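Local coordinates for protein beta-N-acetylhexosaminidase (Streptomyces plicatus, PDB 1JAK) that removes beta-linked N-acetylhexosamine residues from glycosides by hydrolysis, probably through the substrate-assisted mechanism of glycoside hydrolase family 20, and binds a GalNAc-isofagomine inhibitor in its alpha/beta barrel, at residues 123-128 with 149-154; 100-103 with 108-111; 288-293 with 326-331; 285-288 with 293-296. One frame throughout, in Å; residues are numbered along the deposited sequence.

Contact 1: 123-128 with 149-154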
loop_
_atom_site.group_PDB
_atom_site.type_symbol
_atom_site.label_atom_id
_atom_site.label_comp_id
_atom_site.label_asym_id
_atom_site.label_seq_id
_atom_site.Cartn_x
_atom_site.Cartn_y
_atom_site.Cartn_z
ATOM N N VAL A 123 -17.281 4.378 0.103
ATOM C CA VAL A 123 -17.142 5.210 1.293
ATOM C C VAL A 123 -15.924 6.119 1.157
ATOM O O VAL A 123 -15.971 7.284 1.539
ATOM C CB VAL A 123 -17.009 4.337 2.570
ATOM C CG1 VAL A 123 -16.495 5.175 3.739
ATOM C CG2 VAL A 123 -18.366 3.739 2.925
ATOM N N GLN A 124 -14.834 5.596 0.598
ATOM C CA GLN A 124 -13.631 6.402 0.428
ATOM C C GLN A 124 -13.906 7.583 -0.502
ATOM O O GLN A 124 -13.310 8.645 -0.367
ATOM C CB GLN A 124 -12.485 5.554 -0.130
ATOM C CG GLN A 124 -12.095 4.366 0.749
ATOM C CD GLN A 124 -11.877 4.751 2.205
ATOM O OE1 GLN A 124 -11.380 5.836 2.508
ATOM N NE2 GLN A 124 -12.238 3.853 3.114
ATOM N N THR A 125 -14.809 7.390 -1.455
ATOM C CA THR A 125 -15.166 8.464 -2.367
ATOM C C THR A 125 -16.048 9.462 -1.622
ATOM O O THR A 125 -15.861 10.677 -1.729
ATOM C CB THR A 125 -15.919 7.914 -3.589
ATOM O OG1 THR A 125 -15.000 7.178 -4.403
ATOM C CG2 THR A 125 -16.536 9.047 -4.407
ATOM N N LEU A 126 -16.999 8.941 -0.854
ATOM C CA LEU A 126 -17.909 9.790 -0.093
ATOM C C LEU A 126 -17.179 10.747 0.845
ATOM O O LEU A 126 -17.542 11.921 0.948
ATOM C CB LEU A 126 -18.887 8.926 0.711
ATOM C CG LEU A 126 -19.879 9.670 1.613
ATOM C CD1 LEU A 126 -20.745 10.615 0.775
ATOM C CD2 LEU A 126 -20.753 8.657 2.341
ATOM N N ARG A 127 -16.141 10.263 1.524
ATOM C CA ARG A 127 -15.419 11.123 2.454
ATOM C C ARG A 127 -14.684 12.262 1.750
ATOM O O ARG A 127 -14.308 13.245 2.385
ATOM C CB ARG A 127 -14.454 10.299 3.321
ATOM C CG ARG A 127 -13.357 9.584 2.571
ATOM C CD ARG A 127 -12.691 8.514 3.442
ATOM N NE ARG A 127 -12.042 9.058 4.637
ATOM C CZ ARG A 127 -11.158 8.387 5.372
ATOM N NH1 ARG A 127 -10.820 7.148 5.036
ATOM N NH2 ARG A 127 -10.602 8.954 6.437
ATOM N N GLN A 128 -14.486 12.136 0.440
ATOM C CA GLN A 128 -13.829 13.194 -0.317
ATOM C C GLN A 128 -14.861 14.178 -0.876
ATOM O O GLN A 128 -14.536 15.328 -1.171
ATOM C CB GLN A 128 -12.976 12.604 -1.447
ATOM C CG GLN A 128 -11.645 12.043 -0.949
ATOM C CD GLN A 128 -10.725 11.613 -2.079
ATOM O OE1 GLN A 128 -10.602 12.305 -3.089
ATOM N NE2 GLN A 128 -10.055 10.477 -1.903
ATOM N N GLY A 149 -25.688 13.715 -8.126
ATOM C CA GLY A 149 -25.328 13.023 -9.347
ATOM C C GLY A 149 -25.034 11.552 -9.142
ATOM O O GLY A 149 -25.357 10.975 -8.103
ATOM N N THR A 150 -24.404 10.944 -10.139
ATOM C CA THR A 150 -24.074 9.533 -10.071
ATOM C C THR A 150 -22.629 9.253 -10.460
ATOM O O THR A 150 -22.112 9.818 -11.421
ATOM C CB THR A 150 -24.983 8.709 -11.001
ATOM O OG1 THR A 150 -26.337 8.781 -10.536
ATOM C CG2 THR A 150 -24.534 7.253 -11.036
ATOM N N ILE A 151 -21.990 8.379 -9.690
ATOM C CA ILE A 151 -20.619 7.964 -9.952
ATOM C C ILE A 151 -20.653 6.445 -10.106
ATOM O O ILE A 151 -21.228 5.748 -9.274
ATOM C CB ILE A 151 -19.657 8.301 -8.772
ATOM C CG1 ILE A 151 -19.433 9.811 -8.679
ATOM C CG2 ILE A 151 -18.324 7.577 -8.966
ATOM C CD1 ILE A 151 -18.502 10.225 -7.543
ATOM N N GLU A 152 -20.067 5.941 -11.187
ATOM C CA GLU A 152 -19.984 4.502 -11.416
ATOM C C GLU A 152 -18.481 4.302 -11.496
ATOM O O GLU A 152 -17.814 4.900 -12.339
ATOM C CB GLU A 152 -20.687 4.111 -12.714
ATOM C CG GLU A 152 -22.179 4.408 -12.672
ATOM C CD GLU A 152 -22.964 3.660 -13.727
ATOM O OE1 GLU A 152 -23.134 2.429 -13.585
ATOM O OE2 GLU A 152 -23.407 4.302 -14.700
ATOM N N ASP A 153 -17.957 3.455 -10.619
ATOM C CA ASP A 153 -16.514 3.287 -10.508
ATOM C C ASP A 153 -16.018 1.843 -10.372
ATOM O O ASP A 153 -16.530 1.077 -9.562
ATOM C CB ASP A 153 -16.097 4.106 -9.280
ATOM C CG ASP A 153 -14.666 4.585 -9.325
ATOM O OD1 ASP A 153 -13.995 4.443 -10.366
ATOM O OD2 ASP A 153 -14.224 5.126 -8.287
ATOM N N THR A 154 -15.011 1.485 -11.168
ATOM C CA THR A 154 -14.400 0.158 -11.116
ATOM C C THR A 154 -12.896 0.358 -11.315
ATOM O O THR A 154 -12.480 1.325 -11.948
ATOM C CB THR A 154 -14.927 -0.772 -12.230
ATOM O OG1 THR A 154 -14.762 -0.130 -13.500
ATOM C CG2 THR A 154 -16.403 -1.105 -11.999
#
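T125 of helix 116-129 and I151 of strand 145-153 meet tip to tip where the helix packs on one face of a mixed beta sheet, in the part of the chain that matches family 20 domain 2. The apolar contact is small and buried: T125 CG2 lies 3.9 Å from I151 CD1, and the two segments bury only 78 Å² between them. I151 has an extended second torsion (chi2 180°), which carries CD1 out from the strand to the threonine methyl. L24 and P31 also touch this isoleucine.

The polar side is joined indirectly. T125 OG1 and D153 OD2 stand 4.5 Å apart, and Y100 OH of the adjoining strand bridges them, hydrogen-bonded to the threonine and weakly to the carboxylate. K187 NZ also bonds T125 OG1, while D153 OD1 receives W474 NE1 and the backbone N of A32, so these buried polar atoms each have partners beyond the two segments.

Within the helix, on a side turned from the strand, R127 NH1 donates to Q124 OE1 at 2.9 Å, lying in the carbonyl plane on a lone pair, with the oxygen 11° out of the guanidinium plane.

Contact 2: 100-103 with 108-111; sequences YRLD and GVTI
I111 and L102 face each other as a non-hydrogen-bonded pair in the antiparallel beta hairpin of strands 100-105 and 108-113. From the I111 backbone outward, CA makes a CA-H...O contact of 3.3 Å with R101 O, and CB sits 4.1 Å from the same oxygen. There the side chain forks. CG2, anti to the backbone N, bends to Y100 CB at 4.3 Å, close to the tyrosine ring; CG1, placed anti to the carbonyl carbon (chi1 -65°), crosses the leucine obliquely, 4.1 Å from L102 CG. CD1 continues straight on to the backbone of V123 in helix 116-129. Beyond the leucine, L102 CD2 touches V109 CG1, extending the apolar face.

The next pair, D103 with T110, is hydrogen-bonded: D103 N donates to T110 O at 2.8 Å (171°), and T110 N returns a bond of 2.8 Å to D103 O. On this more open face R101 NE forms a salt bridge with D103 OD2 at 3.0 Å, using the syn lone pair of the carboxylate. Y95 OH bonds R101 NH1, and T150 OG1 bonds D103 OD1, which gives each partner of the ion pair a second bond.

The hairpin lies between strand 145-153, next to 100-105, and strand 86-90, next to 108-113, while helix 116-129 covers the apolar face, L119 touching I111 and H121 touching Y100.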
loop_
_atom_site.group_PDB
_atom_site.type_symbol
_atom_site.label_atom_id
_atom_site.label_comp_id
_atom_site.label_asym_id
_atom_site.label_seq_id
_atom_site.Cartn_x
_atom_site.Cartn_y
_atom_site.Cartn_z
ATOM N N TYR A 100 -18.330 0.042 -7.481
ATOM C CA TYR A 100 -19.554 0.508 -6.838
ATOM C C TYR A 100 -20.200 1.620 -7.654
ATOM O O TYR A 100 -19.614 2.150 -8.599
ATOM C CB TYR A 100 -19.235 1.092 -5.456
ATOM C CG TYR A 100 -18.366 2.331 -5.559
ATOM C CD1 TYR A 100 -16.984 2.219 -5.720
ATOM C CD2 TYR A 100 -18.932 3.607 -5.618
ATOM C CE1 TYR A 100 -16.193 3.336 -5.946
ATOM C CE2 TYR A 100 -18.146 4.736 -5.845
ATOM C CZ TYR A 100 -16.777 4.590 -6.012
ATOM O OH TYR A 100 -15.998 5.689 -6.276
ATOM N N ARG A 101 -21.420 1.968 -7.266
ATOM C CA ARG A 101 -22.132 3.076 -7.878
ATOM C C ARG A 101 -22.508 3.948 -6.689
ATOM O O ARG A 101 -22.850 3.429 -5.624
ATOM C CB ARG A 101 -23.411 2.631 -8.602
ATOM C CG ARG A 101 -24.148 3.818 -9.220
ATOM C CD ARG A 101 -25.339 3.431 -10.095
ATOM N NE ARG A 101 -26.516 3.039 -9.324
ATOM C CZ ARG A 101 -26.852 1.782 -9.049
ATOM N NH1 ARG A 101 -26.100 0.779 -9.482
ATOM N NH2 ARG A 101 -27.951 1.528 -8.349
ATOM N N LEU A 102 -22.404 5.262 -6.850
ATOM C CA LEU A 102 -22.767 6.183 -5.782
ATOM C C LEU A 102 -23.755 7.198 -6.337
ATOM O O LEU A 102 -23.434 7.961 -7.252
ATOM C CB LEU A 102 -21.527 6.902 -5.229
ATOM C CG LEU A 102 -21.740 7.825 -4.018
ATOM C CD1 LEU A 102 -20.412 8.037 -3.297
ATOM C CD2 LEU A 102 -22.328 9.161 -4.461
ATOM N N ASP A 103 -24.969 7.185 -5.793
ATOM C CA ASP A 103 -26.009 8.113 -6.217
ATOM C C ASP A 103 -26.222 9.124 -5.097
ATOM O O ASP A 103 -26.309 8.750 -3.928
ATOM C CB ASP A 103 -27.310 7.356 -6.498
ATOM C CG ASP A 103 -27.169 6.342 -7.616
ATOM O OD1 ASP A 103 -26.778 6.738 -8.733
ATOM O OD2 ASP A 103 -27.451 5.148 -7.382
ATOM N N GLY A 108 -31.199 11.323 -0.624
ATOM C CA GLY A 108 -30.168 10.605 0.103
ATOM C C GLY A 108 -28.995 10.155 -0.749
ATOM O O GLY A 108 -28.934 10.425 -1.952
ATOM N N VAL A 109 -28.046 9.483 -0.111
ATOM C CA VAL A 109 -26.878 8.963 -0.810
ATOM C C VAL A 109 -26.956 7.448 -0.751
ATOM O O VAL A 109 -27.154 6.869 0.319
ATOM C CB VAL A 109 -25.555 9.420 -0.152
ATOM C CG1 VAL A 109 -24.381 8.652 -0.751
ATOM C CG2 VAL A 109 -25.357 10.910 -0.371
ATOM N N THR A 110 -26.824 6.810 -1.907
ATOM C CA THR A 110 -26.867 5.361 -1.968
ATOM C C THR A 110 -25.616 4.825 -2.640
ATOM O O THR A 110 -25.267 5.240 -3.746
ATOM C CB THR A 110 -28.089 4.860 -2.757
ATOM O OG1 THR A 110 -29.289 5.302 -2.111
ATOM C CG2 THR A 110 -28.089 3.338 -2.828
ATOM N N ILE A 111 -24.938 3.916 -1.952
ATOM C CA ILE A 111 -23.741 3.284 -2.490
ATOM C C ILE A 111 -24.120 1.831 -2.733
ATOM O O ILE A 111 -24.498 1.115 -1.807
ATOM C CB ILE A 111 -22.566 3.354 -1.497
ATOM C CG1 ILE A 111 -22.157 4.815 -1.289
ATOM C CG2 ILE A 111 -21.383 2.539 -2.026
ATOM C CD1 ILE A 111 -21.077 5.012 -0.240
HETATM O O HOH W 1 -26.089 3.511 -5.816
#

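Contact 3: 288-293 with 326-331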
loop_
_atom_site.group_PDB
_atom_site.type_symbol
_atom_site.label_atom_id
_atom_site.label_comp_id
_atom_site.label_asym_id
_atom_site.label_seq_id
_atom_site.Cartn_x
_atom_site.Cartn_y
_atom_site.Cartn_z
ATOM N N CYS A 288 24.274 -18.232 3.169
ATOM C CA CYS A 288 25.291 -19.062 2.540
ATOM C C CYS A 288 24.615 -20.118 1.668
ATOM O O CYS A 288 24.103 -21.122 2.161
ATOM C CB CYS A 288 26.197 -19.712 3.592
ATOM S SG CYS A 288 27.771 -20.194 2.815
ATOM N N VAL A 289 24.613 -19.868 0.362
ATOM C CA VAL A 289 23.971 -20.755 -0.599
ATOM C C VAL A 289 24.490 -22.190 -0.583
ATOM O O VAL A 289 23.730 -23.122 -0.841
ATOM C CB VAL A 289 24.092 -20.182 -2.036
ATOM C CG1 VAL A 289 23.462 -21.132 -3.045
ATOM C CG2 VAL A 289 23.400 -18.827 -2.105
ATOM N N ASP A 290 25.770 -22.368 -0.264
ATOM C CA ASP A 290 26.371 -23.702 -0.244
ATOM C C ASP A 290 26.214 -24.489 1.055
ATOM O O ASP A 290 26.854 -25.527 1.221
ATOM C CB ASP A 290 27.863 -23.618 -0.577
ATOM C CG ASP A 290 28.125 -23.029 -1.943
ATOM O OD1 ASP A 290 27.435 -23.422 -2.908
ATOM O OD2 ASP A 290 29.032 -22.177 -2.054
ATOM N N LYS A 291 25.382 -24.011 1.976
ATOM C CA LYS A 291 25.178 -24.719 3.239
ATOM C C LYS A 291 23.775 -25.301 3.337
ATOM O O LYS A 291 22.798 -24.635 3.004
ATOM C CB LYS A 291 25.413 -23.789 4.430
ATOM C CG LYS A 291 26.868 -23.465 4.703
ATOM C CD LYS A 291 27.007 -22.671 5.992
ATOM C CE LYS A 291 28.462 -22.489 6.374
ATOM N NZ LYS A 291 29.124 -23.801 6.619
ATOM N N ASP A 292 23.673 -26.543 3.801
ATOM C CA ASP A 292 22.371 -27.182 3.934
ATOM C C ASP A 292 21.470 -26.488 4.949
ATOM O O ASP A 292 20.267 -26.370 4.730
ATOM C CB ASP A 292 22.517 -28.654 4.338
ATOM C CG ASP A 292 22.974 -29.536 3.192
ATOM O OD1 ASP A 292 22.581 -29.270 2.038
ATOM O OD2 ASP A 292 23.712 -30.511 3.453
ATOM N N VAL A 293 22.045 -26.037 6.059
ATOM C CA VAL A 293 21.256 -25.384 7.102
ATOM C C VAL A 293 20.474 -24.187 6.567
ATOM O O VAL A 293 19.407 -23.851 7.079
ATOM C CB VAL A 293 22.145 -24.923 8.283
ATOM C CG1 VAL A 293 23.069 -23.801 7.839
ATOM C CG2 VAL A 293 21.267 -24.481 9.450
ATOM N N LYS A 326 26.190 -14.519 -8.996
ATOM C CA LYS A 326 25.052 -14.739 -9.886
ATOM C C LYS A 326 24.592 -16.193 -9.970
ATOM O O LYS A 326 23.402 -16.479 -9.831
ATOM C CB LYS A 326 25.369 -14.225 -11.294
ATOM C CG LYS A 326 24.255 -14.467 -12.304
ATOM C CD LYS A 326 22.974 -13.752 -11.906
ATOM C CE LYS A 326 23.020 -12.274 -12.260
ATOM N NZ LYS A 326 22.990 -12.062 -13.737
ATOM N N ALA A 327 25.527 -17.109 -10.194
ATOM C CA ALA A 327 25.177 -18.523 -10.299
ATOM C C ALA A 327 24.564 -19.058 -9.009
ATOM O O ALA A 327 23.652 -19.886 -9.052
ATOM C CB ALA A 327 26.405 -19.345 -10.681
ATOM N N ASP A 328 25.064 -18.597 -7.864
ATOM C CA ASP A 328 24.526 -19.041 -6.584
ATOM C C ASP A 328 23.132 -18.456 -6.372
ATOM O O ASP A 328 22.260 -19.106 -5.800
ATOM C CB ASP A 328 25.435 -18.624 -5.423
ATOM C CG ASP A 328 26.735 -19.411 -5.383
ATOM O OD1 ASP A 328 26.721 -20.613 -5.726
ATOM O OD2 ASP A 328 27.766 -18.833 -4.990
ATOM N N PHE A 329 22.930 -17.223 -6.830
ATOM C CA PHE A 329 21.627 -16.575 -6.699
ATOM C C PHE A 329 20.591 -17.402 -7.458
ATOM O O PHE A 329 19.513 -17.697 -6.938
ATOM C CB PHE A 329 21.679 -15.160 -7.278
ATOM C CG PHE A 329 20.361 -14.433 -7.234
ATOM C CD1 PHE A 329 19.921 -13.829 -6.060
ATOM C CD2 PHE A 329 19.566 -14.346 -8.372
ATOM C CE1 PHE A 329 18.705 -13.142 -6.025
ATOM C CE2 PHE A 329 18.349 -13.664 -8.348
ATOM C CZ PHE A 329 17.920 -13.060 -7.171
ATOM N N VAL A 330 20.922 -17.780 -8.689
ATOM C CA VAL A 330 20.011 -18.579 -9.501
ATOM C C VAL A 330 19.738 -19.928 -8.837
ATOM O O VAL A 330 18.590 -20.361 -8.753
ATOM C CB VAL A 330 20.574 -18.807 -10.927
ATOM C CG1 VAL A 330 19.630 -19.701 -11.726
ATOM C CG2 VAL A 330 20.750 -17.472 -11.635
ATOM N N ALA A 331 20.790 -20.587 -8.358
ATOM C CA ALA A 331 20.632 -21.878 -7.695
ATOM C C ALA A 331 19.746 -21.731 -6.460
ATOM O O ALA A 331 18.859 -22.551 -6.219
ATOM C CB ALA A 331 21.998 -22.437 -7.295
HETATM O O HOH W 2 29.521 -19.759 -3.023
#
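V289 lies slantwise against D328, with its two methyls over the start of helix 326-342. CG1 extends anti to the backbone N (chi1 178°) and rests 3.6 Å from D328 O, while CG2 touches D328 CB at 3.9 Å. The valine thus covers the aliphatic root and the carbonyl of the aspartate, and the carboxylate projects past it toward the surface. There D290 crosses D328 at about a right angle, the carboxylate planes 84° apart. D290 OD1 and D328 OD1 are 4.0 Å from each other, a like-charge approach that may raise the proton affinity of one or both. A water donates to both, D290 OD2 at 2.7 Å and D328 OD2 at 2.8 Å, and probably tempers the repulsion.

V289 and D290 are the central residues of a type I beta turn from C288 to K291, closed by K291 N on C288 O at 3.2 Å. This turn leads into helix 292-307 of the catalytic alpha/beta barrel; helix 326-342, the next in the chain, follows the loop carrying D319 and E320 of the inhibitor pocket. Its F332 and R335 also touch the valine. An alanine at V289 would remove both methyls and is likely to open a gap between turn and helix, leaving D328 CB and F332 less covered. C288 is tied to C269 by a disulfide.

Contact 4: 285-288 with 293-296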
loop_
_atom_site.group_PDB
_atom_site.type_symbol
_atom_site.label_atom_id
_atom_site.label_comp_id
_atom_site.label_asym_id
_atom_site.label_seq_id
_atom_site.Cartn_x
_atom_site.Cartn_y
_atom_site.Cartn_z
ATOM N N SER A 285 25.200 -8.249 2.550
ATOM C CA SER A 285 24.863 -9.485 3.247
ATOM C C SER A 285 24.377 -10.602 2.334
ATOM O O SER A 285 23.820 -10.351 1.268
ATOM C CB SER A 285 23.786 -9.199 4.292
ATOM O OG SER A 285 22.649 -8.633 3.665
ATOM N N SER A 286 24.582 -11.841 2.766
ATOM C CA SER A 286 24.130 -12.985 1.987
ATOM C C SER A 286 24.020 -14.270 2.793
ATOM O O SER A 286 24.883 -14.578 3.615
ATOM C CB SER A 286 25.067 -13.239 0.802
ATOM O OG SER A 286 24.635 -14.377 0.067
ATOM N N LEU A 287 22.940 -15.013 2.568
ATOM C CA LEU A 287 22.786 -16.297 3.231
ATOM C C LEU A 287 23.850 -17.140 2.542
ATOM O O LEU A 287 24.289 -16.796 1.440
ATOM C CB LEU A 287 21.405 -16.889 2.951
ATOM C CG LEU A 287 20.213 -16.126 3.527
ATOM C CD1 LEU A 287 18.918 -16.832 3.144
ATOM C CD2 LEU A 287 20.354 -16.042 5.038
ATOM N N CYS A 288 24.274 -18.232 3.169
ATOM C CA CYS A 288 25.291 -19.062 2.540
ATOM C C CYS A 288 24.615 -20.118 1.668
ATOM O O CYS A 288 24.103 -21.122 2.161
ATOM C CB CYS A 288 26.197 -19.712 3.592
ATOM S SG CYS A 288 27.771 -20.194 2.815
ATOM N N VAL A 293 22.045 -26.037 6.059
ATOM C CA VAL A 293 21.256 -25.384 7.102
ATOM C C VAL A 293 20.474 -24.187 6.567
ATOM O O VAL A 293 19.407 -23.851 7.079
ATOM C CB VAL A 293 22.145 -24.923 8.283
ATOM C CG1 VAL A 293 23.069 -23.801 7.839
ATOM C CG2 VAL A 293 21.267 -24.481 9.450
ATOM N N THR A 294 21.002 -23.556 5.525
ATOM C CA THR A 294 20.352 -22.399 4.922
ATOM C C THR A 294 18.924 -22.699 4.482
ATOM O O THR A 294 18.012 -21.895 4.691
ATOM C CB THR A 294 21.143 -21.912 3.695
ATOM O OG1 THR A 294 22.432 -21.456 4.119
ATOM C CG2 THR A 294 20.408 -20.772 2.995
ATOM N N TYR A 295 18.734 -23.865 3.878
ATOM C CA TYR A 295 17.426 -24.260 3.381
ATOM C C TYR A 295 16.487 -24.752 4.474
ATOM O O TYR A 295 15.266 -24.674 4.328
ATOM C CB TYR A 295 17.625 -25.282 2.264
ATOM C CG TYR A 295 18.518 -24.693 1.196
ATOM C CD1 TYR A 295 18.019 -23.768 0.279
ATOM C CD2 TYR A 295 19.891 -24.942 1.195
ATOM C CE1 TYR A 295 18.861 -23.095 -0.604
ATOM C CE2 TYR A 295 20.744 -24.274 0.318
ATOM C CZ TYR A 295 20.223 -23.350 -0.575
ATOM O OH TYR A 295 21.064 -22.665 -1.424
ATOM N N ASP A 296 17.043 -25.249 5.574
ATOM C CA ASP A 296 16.209 -25.679 6.691
ATOM C C ASP A 296 15.643 -24.399 7.298
ATOM O O ASP A 296 14.462 -24.318 7.638
ATOM C CB ASP A 296 17.032 -26.421 7.746
ATOM C CG ASP A 296 17.500 -27.783 7.273
ATOM O OD1 ASP A 296 16.735 -28.458 6.553
ATOM O OD2 ASP A 296 18.626 -28.184 7.634
HETATM O O HOH W 3 22.613 -19.048 5.270
#
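T294 takes chi1 -64°, which sets OG1 anti to its own carbonyl carbon and swings it to the backbone of C288, while CG2, anti to the backbone N, turns to L287. Each branch thereby meets one residue of the incoming loop. OG1 donates to C288 O at 2.6 Å, approaching well off the C=O direction (132°) and 34° out of the carbonyl plane; CG2 packs on L287 CB at 4.0 Å. The same hydroxyl accepts a hydrogen bond from a water 2.7 Å from T294 OG1, and that water takes the N-H of C288, 2.8 Å from C288 N.

The site is in the first turn of helix 292-307, with the loop doubling back beside it in the catalytic barrel domain. One residue on, Y295 OH bonds V289 O and also R335 NH1. F332 of helix 326-342 touches both L287 and T294. Further back in the loop, S286 OG reaches forward to L287 O at 2.8 Å and also bonds T324 OG1.

A valine in place of T294 would keep a methyl but lose the hydroxyl, and would probably leave C288 O without this donor and the water without this acceptor. Because OG1 donates one hydrogen bond and accepts another, one buried hydroxyl satisfies C288 O directly and C288 N through the water, while the methyl beside it packs on L287.

Overall arrangement
Contacts 1 and 2 form one neighbourhood, their centres 7 Å apart, on the mixed sheet: strand 145-153 of contact 1 lies next to strand 100-105 of contact 2, helix 116-129 of contact 1 also packs on the hairpin, and L102 N bonds I151 O between them. Contacts 3 and 4 make a second neighbourhood, also 7 Å between centres, sharing C288, V293 and helix 292-307. The two lie on opposite sides of the chain's centre. Contacts 1 and 4 are buried; contacts 2 and 3 are only partly so. The chemistry follows: paired backbone bonds and an ion pair in the hairpin, a methyl contact between helix and sheet, a hydroxyl-water bridge at the buried helix start, and water-spanned carboxylates at the surface.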